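Long-range contacts in Rab GDP-dissociation inhibitor (Saccharomyces cerevisiae, PDB 2BCG), which inhibits the dissociation of GDP from the Rab GTPase Sec4 and extracts GDP-bound Ypt7 from vacuolar membranes: residues T104-Y109 against Q246-L251; A313-N318 against K384-I389; N318-N323 against G360-I365. All coordinates share one frame; numbering follows the deposited sequence. Where two conformers were deposited one is given.

Contact 1 (T104-Y109 against Q246-L251); sequences TDVTRY and QGFARL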
# COMPACT_ATOMS: atom_id res chain seq x y z
N THR A 104 6.26 5.32 11.35
CA THR A 104 5.03 4.69 11.84
C THR A 104 5.13 3.19 11.97
O THR A 104 4.19 2.54 12.45
CB THR A 104 3.84 4.96 10.90
OG1 THR A 104 4.12 4.42 9.58
CG2 THR A 104 3.48 6.47 10.83
N ASP A 105 6.24 2.63 11.49
CA ASP A 105 6.42 1.17 11.47
C ASP A 105 5.37 0.43 10.61
O ASP A 105 5.11 -0.76 10.79
CB ASP A 105 6.46 0.57 12.89
CG ASP A 105 7.73 0.95 13.67
OD1 ASP A 105 8.73 1.47 13.12
OD2 ASP A 105 7.69 0.74 14.89
N VAL A 106 4.81 1.14 9.65
CA VAL A 106 3.91 0.47 8.66
C VAL A 106 4.72 -0.47 7.76
O VAL A 106 4.19 -1.38 7.13
CB VAL A 106 3.02 1.49 7.94
CG1 VAL A 106 2.29 0.85 6.76
CG2 VAL A 106 2.03 2.04 8.95
N THR A 107 6.06 -0.31 7.81
CA THR A 107 6.95 -1.33 7.30
C THR A 107 6.69 -2.72 7.88
O THR A 107 7.09 -3.73 7.26
CB THR A 107 8.44 -0.95 7.61
OG1 THR A 107 8.59 -0.60 9.00
CG2 THR A 107 8.88 0.23 6.75
N ARG A 108 6.02 -2.81 9.04
CA ARG A 108 5.66 -4.13 9.60
C ARG A 108 4.57 -4.83 8.78
O ARG A 108 4.38 -6.07 8.90
CB ARG A 108 5.11 -3.96 11.02
CG ARG A 108 6.09 -3.53 12.07
CD ARG A 108 5.23 -3.18 13.30
NE ARG A 108 6.09 -2.97 14.45
CZ ARG A 108 5.73 -3.05 15.74
NH1 ARG A 108 4.46 -3.32 16.12
NH2 ARG A 108 6.67 -2.85 16.65
N TYR A 109 3.86 -4.07 7.94
CA TYR A 109 2.66 -4.61 7.26
C TYR A 109 2.85 -4.68 5.76
O TYR A 109 1.98 -5.19 5.04
CB TYR A 109 1.40 -3.79 7.59
CG TYR A 109 1.35 -3.32 9.04
CD1 TYR A 109 1.07 -2.01 9.35
CD2 TYR A 109 1.63 -4.21 10.09
CE1 TYR A 109 1.04 -1.55 10.67
CE2 TYR A 109 1.60 -3.78 11.41
CZ TYR A 109 1.32 -2.44 11.69
OH TYR A 109 1.35 -1.95 13.00
N GLN A 246 -4.04 -0.56 3.16
CA GLN A 246 -4.39 -1.58 4.16
C GLN A 246 -3.47 -1.47 5.38
O GLN A 246 -3.91 -1.63 6.52
CB GLN A 246 -4.32 -2.98 3.56
CG GLN A 246 -5.49 -3.22 2.58
CD GLN A 246 -5.46 -4.61 2.00
OE1 GLN A 246 -5.64 -5.60 2.69
NE2 GLN A 246 -5.20 -4.69 0.71
N GLY A 247 -2.21 -1.15 5.12
CA GLY A 247 -1.26 -1.03 6.22
C GLY A 247 -1.51 0.19 7.09
O GLY A 247 -1.40 0.13 8.33
N PHE A 248 -1.80 1.32 6.45
CA PHE A 248 -2.11 2.52 7.23
C PHE A 248 -3.45 2.37 7.96
O PHE A 248 -3.62 2.94 9.06
CB PHE A 248 -2.02 3.78 6.36
CG PHE A 248 -0.59 4.19 6.12
CD1 PHE A 248 0.13 4.88 7.12
CD2 PHE A 248 0.06 3.82 4.94
CE1 PHE A 248 1.47 5.24 6.91
CE2 PHE A 248 1.43 4.15 4.74
CZ PHE A 248 2.12 4.89 5.72
N ALA A 249 -4.40 1.65 7.36
CA ALA A 249 -5.69 1.36 8.05
C ALA A 249 -5.43 0.52 9.30
O ALA A 249 -6.03 0.76 10.36
CB ALA A 249 -6.65 0.64 7.12
N ARG A 250 -4.53 -0.46 9.19
CA ARG A 250 -4.17 -1.25 10.37
C ARG A 250 -3.53 -0.32 11.46
O ARG A 250 -3.90 -0.41 12.65
CB ARG A 250 -3.25 -2.40 10.01
CG ARG A 250 -2.87 -3.19 11.25
CD ARG A 250 -2.04 -4.38 10.89
NE ARG A 250 -1.65 -5.05 12.13
CZ ARG A 250 -2.43 -5.93 12.78
NH1 ARG A 250 -3.64 -6.30 12.29
NH2 ARG A 250 -1.99 -6.44 13.93
N LEU A 251 -2.62 0.59 11.05
CA LEU A 251 -2.02 1.55 12.01
C LEU A 251 -3.12 2.34 12.73
O LEU A 251 -3.14 2.47 13.97
CB LEU A 251 -1.08 2.52 11.28
CG LEU A 251 -0.46 3.60 12.16
CD1 LEU A 251 0.63 3.04 13.09
CD2 LEU A 251 0.09 4.70 11.25
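Val106 and Tyr109 pack on Gly247, Phe248 and Arg250 in a buried, largely apolar contact between helix 243-254 and the turn that follows helix 96-104. That helix ends in a Schellman motif, with Asp105 at positive phi (61°), and a 3-10 turn over 106-108 then brings Tyr109 CA to 5.4 Å from Gly247 CA. The approach suits a glycine, since a CB there would press on Val106 CG1. Val106 lies across the Phe248 ring, its CG1 4.1 Å from the centroid and over the face, while CG2 meets CE1 of that ring and CB of Leu251. Leu251 CD2 reaches Thr104 CB at 3.8 Å; Thr104 OG1 is hydrogen-bonded to Ile100 O. Regions 108-114 and 236-261 interact with Ypt1, and Tyr109 OH and the Arg250 guanidinium each meet an acidic side chain of another protein chain. Behind those polar ends, the Arg250 chain runs extended from CG to NE and crosses Tyr109 at about a right angle. Arg250 CD sits 3.7 Å from the Tyr109 ring centroid, 12° off the normal, and the guanidinium plane is turned 74° from the ring, with Arg250 NE 3.6 Å from Tyr109 CE2.

Contact 2 (A313-N318 against K384-I389); sequences AICILN and KLLGPI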
# COMPACT_ATOMS: atom_id res chain seq x y z
N ALA A 313 -3.70 2.09 -19.36
CA ALA A 313 -3.90 0.84 -20.11
C ALA A 313 -3.11 -0.21 -19.36
O ALA A 313 -1.90 -0.19 -19.36
CB ALA A 313 -3.36 0.96 -21.54
N ILE A 314 -3.83 -1.15 -18.76
CA ILE A 314 -3.23 -2.24 -18.03
C ILE A 314 -3.06 -3.41 -18.99
O ILE A 314 -4.04 -3.95 -19.52
CB ILE A 314 -4.12 -2.64 -16.83
CG1 ILE A 314 -4.35 -1.46 -15.87
CG2 ILE A 314 -3.59 -3.91 -16.13
CD1 ILE A 314 -5.50 -1.72 -14.90
N CYS A 315 -1.80 -3.74 -19.28
CA CYS A 315 -1.50 -4.79 -20.24
C CYS A 315 -0.93 -6.00 -19.55
O CYS A 315 -0.09 -5.85 -18.65
CB CYS A 315 -0.46 -4.31 -21.24
SG CYS A 315 -1.05 -2.83 -22.14
N ILE A 316 -1.39 -7.18 -19.96
CA ILE A 316 -0.84 -8.44 -19.44
C ILE A 316 0.01 -9.04 -20.53
O ILE A 316 -0.43 -9.18 -21.67
CB ILE A 316 -1.92 -9.45 -19.04
CG1 ILE A 316 -2.81 -8.91 -17.91
CG2 ILE A 316 -1.25 -10.79 -18.65
CD1 ILE A 316 -4.04 -9.84 -17.60
N LEU A 317 1.26 -9.30 -20.17
CA LEU A 317 2.20 -9.97 -21.09
C LEU A 317 2.51 -11.32 -20.52
O LEU A 317 2.40 -11.54 -19.33
CB LEU A 317 3.51 -9.20 -21.23
CG LEU A 317 3.43 -7.66 -21.32
CD1 LEU A 317 4.80 -7.06 -21.36
CD2 LEU A 317 2.66 -7.22 -22.55
N ASN A 318 2.92 -12.24 -21.40
CA ASN A 318 3.40 -13.53 -20.92
C ASN A 318 4.92 -13.69 -21.14
O ASN A 318 5.44 -14.82 -21.24
CB ASN A 318 2.58 -14.69 -21.50
CG ASN A 318 2.78 -14.88 -22.95
OD1 ASN A 318 3.56 -14.17 -23.59
ND2 ASN A 318 2.06 -15.86 -23.51
N LYS A 384 3.87 -0.47 -28.63
CA LYS A 384 4.88 -1.07 -29.53
C LYS A 384 6.15 -1.53 -28.79
O LYS A 384 6.88 -2.41 -29.29
CB LYS A 384 5.29 -0.08 -30.61
CG LYS A 384 4.39 -0.08 -31.81
CD LYS A 384 4.76 1.10 -32.69
CE LYS A 384 4.42 0.86 -34.14
NZ LYS A 384 3.99 2.13 -34.80
N LEU A 385 6.43 -0.93 -27.63
CA LEU A 385 7.65 -1.29 -26.88
C LEU A 385 7.46 -2.60 -26.14
O LEU A 385 8.41 -3.16 -25.63
CB LEU A 385 7.99 -0.21 -25.86
CG LEU A 385 8.36 1.16 -26.42
CD1 LEU A 385 8.48 2.21 -25.32
CD2 LEU A 385 9.69 1.05 -27.18
N LEU A 386 6.23 -3.09 -26.03
CA LEU A 386 5.97 -4.22 -25.13
C LEU A 386 6.07 -5.60 -25.73
O LEU A 386 6.04 -6.57 -24.99
CB LEU A 386 4.58 -4.11 -24.50
CG LEU A 386 4.33 -2.80 -23.75
CD1 LEU A 386 2.94 -2.84 -23.10
CD2 LEU A 386 5.38 -2.52 -22.67
N GLY A 387 6.18 -5.71 -27.06
CA GLY A 387 6.05 -7.02 -27.67
C GLY A 387 4.58 -7.49 -27.66
O GLY A 387 3.66 -6.71 -27.39
N PRO A 388 4.33 -8.77 -27.96
CA PRO A 388 2.93 -9.23 -28.02
C PRO A 388 2.20 -9.04 -26.69
O PRO A 388 2.73 -9.31 -25.63
CB PRO A 388 3.05 -10.71 -28.40
CG PRO A 388 4.38 -10.81 -29.11
CD PRO A 388 5.28 -9.82 -28.40
N ILE A 389 0.95 -8.60 -26.76
CA ILE A 389 0.17 -8.31 -25.54
C ILE A 389 -0.99 -9.33 -25.46
O ILE A 389 -1.73 -9.52 -26.45
CB ILE A 389 -0.37 -6.84 -25.54
CG1 ILE A 389 0.79 -5.82 -25.55
CG2 ILE A 389 -1.37 -6.64 -24.37
CD1 ILE A 389 0.39 -4.39 -25.97
O HOH W 1 2.16 -11.47 -24.03
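Pro388 O is gripped by two donors. A water 2.7 Å from Pro388 O donates to it and accepts from Asn318 N at 2.8 Å, so one bridging molecule ties the residue just past strand 303-317 to the loop 384-389; His319 NE2 supplies the second hydrogen bond. No direct hydrogen bond joins the two segments, and the rest of the contact is apolar. Leu317 carries most of it. Its CG is anti to the carbonyl carbon (chi1 -41°), beside the backbone N, and its two methyls divide the work: Leu317 CD2 meets Ile389 CG1 at 3.8 Å and also touches Leu386 CB and Pro388 O, whereas CD1 lies 3.9 Å from Leu386 O. That carbonyl oxygen is buried here with no hydrogen-bonding partner, though His319 CE1 packs against it. Two residues back on the strand, Cys315 turns toward the same loop. Leu386 CD1 is 4.1 Å from Cys315 SG and similarly far from CB, and Ile389 CG2, anti to its own backbone N, comes to 4.0 Å from Cys315 CB. The same Ile389 methyl rests 3.8 Å from Ile316 O, so Ile389 spans the strand from Cys315 to Leu317. Between Leu386 and Pro388 the chain bends at Gly387, whose positive phi favours glycine and where a CB would collide with Pro388 CD. Phe383 of helix 380-383 touches both Cys315 and Ile389, and Leu386 also reaches Ala364 and Ile366 on strand 362-369. The whole is a helix-to-strand connection laid over the mixed sheet: it leads from helix 380-383 into the outermost strand 391-402 while its apolar residues cover the neighbouring strand 303-317.

Contact 3 (N318-N323 against G360-I365); sequences NHPVPN and GHYLAI
Asn318 and His361, with CA atoms 4.4 Å apart, mark where the two backbones come closest, just past the antiparallel pairing of strands 303-317 and 362-369 in the mixed sheet; from there 318-323 leaves as an irregular loop. Gly360, whose backbone angles would jam a CB against the preceding carbonyl O, places its O 3.6 Å from Asn318 CA in a CA-H...O contact. Asn318 CB lies near His361 ND1, which makes a weak hydrogen bond to Leu317 O. The main contact is a CH-pi interaction of Pro320 CA with the Tyr362 ring, in one of two conformers of Tyr362. CG of Tyr362 is anti to its carbonyl carbon (chi1 -68°), and Pro320 CA covers one face of the ring, 3.8 Å from its centroid. Pro320 N also stands over this face, and Pro320 CG reaches the hydroxyl, 3.6 Å from Tyr362 OH. An alanine at Pro320 would keep CA and CB over the ring but, without CG and CD, would probably leave the Tyr362 hydroxyl end less covered and the loop backbone freer to turn. His319 O, 3.3 Å from Tyr362 CD1, is buried without a hydrogen-bonding partner. The His319 ring bonds at both nitrogens: NE2 to Pro388 O, and ND1 to Pro320 O at 2.7 Å with an N-H...O angle of 163°, from 40° above the carbonyl plane.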
# COMPACT_ATOMS: atom_id res chain seq x y z
N ASN A 318 2.92 -12.24 -21.40
CA ASN A 318 3.40 -13.53 -20.92
C ASN A 318 4.92 -13.69 -21.14
O ASN A 318 5.44 -14.82 -21.24
CB ASN A 318 2.58 -14.69 -21.50
CG ASN A 318 2.78 -14.88 -22.95
OD1 ASN A 318 3.56 -14.17 -23.59
ND2 ASN A 318 2.06 -15.86 -23.51
N HIS A 319 5.60 -12.55 -21.25
CA HIS A 319 7.05 -12.51 -21.48
C HIS A 319 7.60 -11.16 -21.01
O HIS A 319 6.86 -10.20 -20.87
CB HIS A 319 7.31 -12.61 -22.99
CG HIS A 319 6.61 -11.54 -23.75
ND1 HIS A 319 7.10 -10.26 -23.84
CD2 HIS A 319 5.41 -11.54 -24.39
CE1 HIS A 319 6.24 -9.51 -24.52
NE2 HIS A 319 5.22 -10.27 -24.87
N PRO A 320 8.93 -11.07 -20.81
CA PRO A 320 9.51 -9.76 -20.43
C PRO A 320 9.43 -8.69 -21.49
O PRO A 320 9.21 -8.96 -22.66
CB PRO A 320 10.98 -10.06 -20.12
CG PRO A 320 11.15 -11.51 -20.28
CD PRO A 320 9.95 -12.14 -20.88
N VAL A 321 9.59 -7.44 -21.06
CA VAL A 321 9.56 -6.35 -22.05
C VAL A 321 10.86 -6.37 -22.87
O VAL A 321 11.96 -6.49 -22.30
CB VAL A 321 9.38 -4.99 -21.34
CG1 VAL A 321 9.50 -3.82 -22.28
CG2 VAL A 321 8.05 -5.01 -20.57
N PRO A 322 10.75 -6.29 -24.20
CA PRO A 322 11.99 -6.25 -25.02
C PRO A 322 12.97 -5.13 -24.60
O PRO A 322 12.57 -4.05 -24.14
CB PRO A 322 11.48 -6.06 -26.46
CG PRO A 322 10.00 -6.47 -26.42
CD PRO A 322 9.50 -6.24 -25.01
N ASN A 323 14.28 -5.40 -24.78
CA ASN A 323 15.34 -4.43 -24.57
C ASN A 323 15.41 -3.87 -23.14
O ASN A 323 15.71 -2.70 -22.93
CB ASN A 323 15.28 -3.31 -25.63
CG ASN A 323 15.50 -3.85 -27.02
OD1 ASN A 323 14.65 -3.71 -27.96
ND2 ASN A 323 16.59 -4.50 -27.17
N GLY A 360 5.22 -16.15 -14.74
CA GLY A 360 5.49 -15.99 -16.15
C GLY A 360 4.85 -14.76 -16.78
O GLY A 360 5.19 -14.38 -17.91
N HIS A 361 3.91 -14.16 -16.06
CA HIS A 361 3.28 -12.95 -16.58
C HIS A 361 3.97 -11.66 -16.12
O HIS A 361 4.74 -11.63 -15.13
CB HIS A 361 1.79 -12.93 -16.21
CG HIS A 361 1.02 -14.08 -16.81
ND1 HIS A 361 0.54 -14.07 -18.11
CD2 HIS A 361 0.65 -15.28 -16.29
CE1 HIS A 361 -0.08 -15.22 -18.37
NE2 HIS A 361 -0.03 -15.97 -17.28
N TYR A 362 3.73 -10.60 -16.89
CA TYR A 362 4.18 -9.25 -16.55
C TYR A 362 2.98 -8.36 -16.66
O TYR A 362 2.12 -8.59 -17.52
CB TYR A 362 5.31 -8.77 -17.49
CG TYR A 362 6.61 -9.53 -17.30
CD1 TYR A 362 6.72 -10.88 -17.69
CD2 TYR A 362 7.72 -8.91 -16.73
CE1 TYR A 362 7.91 -11.58 -17.50
CE2 TYR A 362 8.92 -9.61 -16.56
CZ TYR A 362 8.98 -10.94 -16.93
OH TYR A 362 10.15 -11.65 -16.78
N LEU A 363 2.94 -7.35 -15.80
CA LEU A 363 1.94 -6.30 -15.90
C LEU A 363 2.68 -5.06 -16.40
O LEU A 363 3.71 -4.66 -15.86
CB LEU A 363 1.33 -6.00 -14.53
CG LEU A 363 0.46 -7.11 -13.91
CD1 LEU A 363 0.07 -6.78 -12.49
CD2 LEU A 363 -0.79 -7.30 -14.76
N ALA A 364 2.13 -4.43 -17.42
CA ALA A 364 2.73 -3.20 -17.96
C ALA A 364 1.61 -2.21 -18.02
O ALA A 364 0.64 -2.39 -18.80
CB ALA A 364 3.31 -3.45 -19.33
N ILE A 365 1.68 -1.19 -17.17
CA ILE A 365 0.63 -0.21 -17.14
C ILE A 365 1.14 1.08 -17.77
O ILE A 365 2.12 1.67 -17.33
CB ILE A 365 0.15 0.07 -15.72
CG1 ILE A 365 -0.26 -1.26 -15.03
CG2 ILE A 365 -1.02 1.04 -15.79
CD1 ILE A 365 -0.87 -1.06 -13.62

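In the fold
Contact 1 comes first along the chain; contact 3 falls within the sequence that contact 2 spans. Contacts 2 and 3 have centres about 6 Å apart, share Asn318 and sit on neighbouring strands 303-317 and 362-369 of the mixed sheet, joined by the backbone bond from Cys315 N to Ala364 O and by His319, which reaches across to the loop of contact 2. Contact 1 stands apart, its centre about 33 Å from that of contact 2 and 30 Å from that of contact 3, among helices. It overlaps the regions that interact with Ypt1 and probably helps shape that binding surface, whereas contacts 2 and 3, touched by no other protein chain of the assembly, join loops to the mixed sheet near its edge.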